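Chorismate synthase (Aquifex aeolicus, PDB 1Q1L) catalyses the last step of the shikimate pathway, probably with reduced FMN as cofactor, eliminating phosphate from 5-enolpyruvylshikimate-3-phosphate to give chorismate. Local coordinates at residues Thr23-Ala31 and Val148-Leu156. Residues are numbered along the deposited sequence; the frame is centred on the assembly and turned at random.
Sequences TAILEGIPA and VGAVCKKFL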
ATOM      1  N   THR A  23      -5.262 -19.682   8.852  1.00 33.53           N
ATOM      2  CA  THR A  23      -4.184 -18.930   9.478  1.00 31.74           C
ATOM      3  C   THR A  23      -4.354 -17.436   9.235  1.00 31.21           C
ATOM      4  O   THR A  23      -4.791 -17.014   8.168  1.00 30.71           O
ATOM      5  CB  THR A  23      -2.808 -19.367   8.930  1.00 33.57           C
ATOM      6  OG1 THR A  23      -2.695 -20.790   9.013  1.00 35.59           O
ATOM      7  CG2 THR A  23      -1.677 -18.746   9.750  1.00 32.88           C
ATOM      8  N   ALA A  24      -4.003 -16.639  10.236  1.00 31.21           N
ATOM      9  CA  ALA A  24      -4.099 -15.193  10.121  1.00 30.25           C
ATOM     10  C   ALA A  24      -2.957 -14.545  10.865  1.00 29.47           C
ATOM     11  O   ALA A  24      -2.527 -15.036  11.908  1.00 29.16           O
ATOM     12  CB  ALA A  24      -5.423 -14.698  10.698  1.00 29.35           C
ATOM     13  N   ILE A  25      -2.455 -13.452  10.302  1.00 27.84           N
ATOM     14  CA  ILE A  25      -1.400 -12.679  10.928  1.00 27.65           C
ATOM     15  C   ILE A  25      -1.882 -11.240  10.902  1.00 26.97           C
ATOM     16  O   ILE A  25      -2.203 -10.701   9.841  1.00 27.40           O
ATOM     17  CB  ILE A  25      -0.048 -12.776  10.171  1.00 27.40           C
ATOM     18  CG1 ILE A  25       0.485 -14.214  10.229  1.00 26.84           C
ATOM     19  CG2 ILE A  25       0.959 -11.827  10.811  1.00 25.87           C
ATOM     20  CD1 ILE A  25       1.819 -14.433   9.521  1.00 23.56           C
ATOM     21  N   LEU A  26      -1.946 -10.640  12.085  1.00 28.59           N
ATOM     22  CA  LEU A  26      -2.388  -9.265  12.271  1.00 28.92           C
ATOM     23  C   LEU A  26      -1.226  -8.457  12.823  1.00 29.09           C
ATOM     24  O   LEU A  26      -0.620  -8.844  13.817  1.00 28.34           O
ATOM     25  CB  LEU A  26      -3.546  -9.211  13.277  1.00 26.63           C
ATOM     26  CG  LEU A  26      -3.923  -7.808  13.765  1.00 27.58           C
ATOM     27  CD1 LEU A  26      -4.354  -6.958  12.581  1.00 26.78           C
ATOM     28  CD2 LEU A  26      -5.035  -7.891  14.795  1.00 26.70           C
ATOM     29  N   GLU A  27      -0.931  -7.327  12.192  1.00 30.40           N
ATOM     30  CA  GLU A  27       0.167  -6.487  12.642  1.00 30.84           C
ATOM     31  C   GLU A  27      -0.275  -5.048  12.867  1.00 29.90           C
ATOM     32  O   GLU A  27      -1.045  -4.499  12.084  1.00 31.90           O
ATOM     33  CB  GLU A  27       1.293  -6.506  11.607  1.00 35.71           C
ATOM     34  CG  GLU A  27       2.529  -5.748  12.044  1.00 41.97           C
ATOM     35  CD  GLU A  27       3.581  -5.667  10.954  1.00 46.23           C
ATOM     36  OE1 GLU A  27       3.422  -4.839  10.035  1.00 48.68           O
ATOM     37  OE2 GLU A  27       4.564  -6.437  11.014  1.00 51.12           O
ATOM     38  N   GLY A  28       0.221  -4.433  13.933  1.00 28.58           N
ATOM     39  CA  GLY A  28      -0.127  -3.049  14.198  1.00 26.94           C
ATOM     40  C   GLY A  28      -0.832  -2.772  15.509  1.00 26.08           C
ATOM     41  O   GLY A  28      -0.914  -1.611  15.921  1.00 24.97           O
ATOM     42  N   ILE A  29      -1.363  -3.806  16.163  1.00 24.64           N
ATOM     43  CA  ILE A  29      -2.029  -3.585  17.450  1.00 26.81           C
ATOM     44  C   ILE A  29      -0.944  -3.201  18.448  1.00 26.05           C
ATOM     45  O   ILE A  29       0.068  -3.881  18.555  1.00 29.81           O
ATOM     46  CB  ILE A  29      -2.758  -4.846  17.949  1.00 24.88           C
ATOM     47  CG1 ILE A  29      -3.841  -5.252  16.943  1.00 26.66           C
ATOM     48  CG2 ILE A  29      -3.410  -4.563  19.300  1.00 24.51           C
ATOM     49  CD1 ILE A  29      -5.027  -4.308  16.896  1.00 27.57           C
ATOM     50  N   PRO A  30      -1.136  -2.098  19.187  1.00 27.55           N
ATOM     51  CA  PRO A  30      -0.118  -1.675  20.157  1.00 27.20           C
ATOM     52  C   PRO A  30       0.222  -2.719  21.206  1.00 28.98           C
ATOM     53  O   PRO A  30      -0.550  -3.652  21.455  1.00 27.49           O
ATOM     54  CB  PRO A  30      -0.725  -0.422  20.776  1.00 26.40           C
ATOM     55  CG  PRO A  30      -1.604   0.111  19.666  1.00 26.67           C
ATOM     56  CD  PRO A  30      -2.256  -1.143  19.153  1.00 25.07           C
ATOM     57  N   ALA A  31       1.388  -2.540  21.818  1.00 29.08           N
ATOM     58  CA  ALA A  31       1.872  -3.429  22.867  1.00 30.08           C
ATOM     59  C   ALA A  31       1.167  -3.128  24.183  1.00 30.17           C
ATOM     60  O   ALA A  31       0.709  -2.008  24.410  1.00 30.06           O
ATOM     61  CB  ALA A  31       3.382  -3.244  23.051  1.00 27.92           C
ATOM     62  N   VAL A 148      -9.446 -12.004  13.582  1.00 26.83           N
ATOM     63  CA  VAL A 148      -8.700 -10.752  13.497  1.00 26.61           C
ATOM     64  C   VAL A 148      -9.563  -9.645  14.093  1.00 26.74           C
ATOM     65  O   VAL A 148      -9.073  -8.780  14.830  1.00 26.26           O
ATOM     66  CB  VAL A 148      -8.351 -10.398  12.028  1.00 27.48           C
ATOM     67  CG1 VAL A 148      -7.856  -8.954  11.931  1.00 25.92           C
ATOM     68  CG2 VAL A 148      -7.272 -11.356  11.503  1.00 25.93           C
ATOM     69  N   GLY A 149     -10.856  -9.688  13.775  1.00 26.92           N
ATOM     70  CA  GLY A 149     -11.780  -8.694  14.289  1.00 25.57           C
ATOM     71  C   GLY A 149     -11.935  -8.752  15.797  1.00 26.15           C
ATOM     72  O   GLY A 149     -12.127  -7.722  16.451  1.00 27.57           O
ATOM     73  N   ALA A 150     -11.854  -9.951  16.364  1.00 26.19           N
ATOM     74  CA  ALA A 150     -11.976 -10.105  17.812  1.00 25.20           C
ATOM     75  C   ALA A 150     -10.863  -9.332  18.503  1.00 26.12           C
ATOM     76  O   ALA A 150     -11.069  -8.731  19.560  1.00 25.27           O
ATOM     77  CB  ALA A 150     -11.906 -11.593  18.199  1.00 27.81           C
ATOM     78  N   VAL A 151      -9.674  -9.343  17.907  1.00 26.07           N
ATOM     79  CA  VAL A 151      -8.547  -8.622  18.490  1.00 24.23           C
ATOM     80  C   VAL A 151      -8.809  -7.120  18.401  1.00 24.74           C
ATOM     81  O   VAL A 151      -8.577  -6.374  19.352  1.00 25.97           O
ATOM     82  CB  VAL A 151      -7.218  -8.964  17.747  1.00 23.35           C
ATOM     83  CG1 VAL A 151      -6.053  -8.209  18.369  1.00 21.85           C
ATOM     84  CG2 VAL A 151      -6.964 -10.464  17.819  1.00 23.41           C
ATOM     85  N   CYS A 152      -9.308  -6.680  17.253  1.00 25.03           N
ATOM     86  CA  CYS A 152      -9.593  -5.266  17.058  1.00 26.54           C
ATOM     87  C   CYS A 152     -10.683  -4.783  18.005  1.00 25.28           C
ATOM     88  O   CYS A 152     -10.630  -3.654  18.492  1.00 26.64           O
ATOM     89  CB  CYS A 152      -9.978  -5.016  15.604  1.00 26.79           C
ATOM     90  SG  CYS A 152      -8.619  -5.400  14.476  1.00 31.91           S
ATOM     91  N   LYS A 153     -11.665  -5.637  18.277  1.00 28.07           N
ATOM     92  CA  LYS A 153     -12.730  -5.269  19.208  1.00 28.73           C
ATOM     93  C   LYS A 153     -12.137  -5.066  20.597  1.00 29.58           C
ATOM     94  O   LYS A 153     -12.474  -4.108  21.287  1.00 30.34           O
ATOM     95  CB  LYS A 153     -13.795  -6.360  19.295  1.00 31.32           C
ATOM     96  CG  LYS A 153     -14.753  -6.438  18.124  1.00 33.39           C
ATOM     97  CD  LYS A 153     -15.884  -7.406  18.453  1.00 31.89           C
ATOM     98  CE  LYS A 153     -16.886  -7.518  17.322  1.00 36.52           C
ATOM     99  NZ  LYS A 153     -17.980  -8.470  17.663  1.00 37.89           N
ATOM    100  N   LYS A 154     -11.266  -5.977  21.022  1.00 30.28           N
ATOM    101  CA  LYS A 154     -10.648  -5.844  22.338  1.00 29.85           C
ATOM    102  C   LYS A 154      -9.920  -4.506  22.401  1.00 29.51           C
ATOM    103  O   LYS A 154     -10.027  -3.765  23.381  1.00 30.23           O
ATOM    104  CB  LYS A 154      -9.665  -6.988  22.598  1.00 30.69           C
ATOM    105  CG  LYS A 154      -9.066  -6.961  24.002  1.00 33.54           C
ATOM    106  CD  LYS A 154     -10.171  -6.938  25.066  1.00 34.47           C
ATOM    107  CE  LYS A 154      -9.609  -6.701  26.466  1.00 35.41           C
ATOM    108  NZ  LYS A 154      -8.691  -7.793  26.895  1.00 35.37           N
ATOM    109  N   PHE A 155      -9.182  -4.196  21.343  1.00 29.05           N
ATOM    110  CA  PHE A 155      -8.454  -2.933  21.271  1.00 29.67           C
ATOM    111  C   PHE A 155      -9.404  -1.736  21.427  1.00 28.31           C
ATOM    112  O   PHE A 155      -9.152  -0.826  22.218  1.00 28.14           O
ATOM    113  CB  PHE A 155      -7.713  -2.835  19.930  1.00 28.62           C
ATOM    114  CG  PHE A 155      -7.108  -1.484  19.672  1.00 29.86           C
ATOM    115  CD1 PHE A 155      -6.034  -1.025  20.433  1.00 27.74           C
ATOM    116  CD2 PHE A 155      -7.643  -0.649  18.693  1.00 28.20           C
ATOM    117  CE1 PHE A 155      -5.504   0.249  20.222  1.00 31.10           C
ATOM    118  CE2 PHE A 155      -7.122   0.623  18.474  1.00 29.70           C
ATOM    119  CZ  PHE A 155      -6.050   1.076  19.241  1.00 27.03           C
ATOM    120  N   LEU A 156     -10.500  -1.753  20.678  1.00 28.77           N
ATOM    121  CA  LEU A 156     -11.484  -0.670  20.703  1.00 29.48           C
ATOM    122  C   LEU A 156     -12.184  -0.490  22.042  1.00 31.47           C
ATOM    123  O   LEU A 156     -12.504   0.633  22.441  1.00 29.01           O
ATOM    124  CB  LEU A 156     -12.553  -0.900  19.635  1.00 25.83           C
ATOM    125  CG  LEU A 156     -12.167  -0.707  18.174  1.00 28.22           C
ATOM    126  CD1 LEU A 156     -13.338  -1.113  17.288  1.00 24.64           C
ATOM    127  CD2 LEU A 156     -11.780   0.743  17.930  1.00 27.21           C
TER
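The carbonyl oxygen of Val148 takes two backbone N-H groups, that of Cys152 (N to O 3.2 Å) and, weakly, that of Val151; the turn so closed points Val148 and Val151 at segment 23-31, while Cys152 only brushes it with SG. Leu26 is the strand's main contribution. With CG anti to the backbone N (chi1 169°), its two methyls divide the work: CD2 meets Val151 CG1 tip to tip at 3.7 Å, while CD1 lies 4.1 Å from Val148 CG1. The other branch of Val148, CG2, reaches Ala24 CB at 3.9 Å. Ala24 and Leu26 both aim their CB atoms at the helix, whereas Ile25 between them points away and packs on Ile25 of a second subunit, the alternation expected of a strand with two buried faces. This is one layer boundary of the beta-alpha-beta sandwich: the four-stranded antiparallel sheet containing strand 21-27 rests on helix 142-157, and the axes of the segments 23-27 and 148-156 approach to 9.8 Å, their N-to-C directions 30° apart. Beyond the strand the chain continues along the same helix through Ile29, whose side chain crosses that of Val151 obliquely, Ile29 CG1 lying 4.0 Å from Val151 CG1, and whose CD1 comes within 4.3 Å of Phe155 CB. One helical turn past Val151, the ring carbon CG of Phe155 stands opposite the backbone N about the CA-CB bond (chi1 171°), which sends the ring toward Pro30; the two side chains cross at about a right angle, Pro30 CD lying obliquely to the aromatic ring, 3.7 Å from Phe155 CE1. Leu376 of helix 356-379 and Met384 of helix 384-399 touch both Pro30 and Phe155, and Phe159 meets the Phe155 ring edge-to-face.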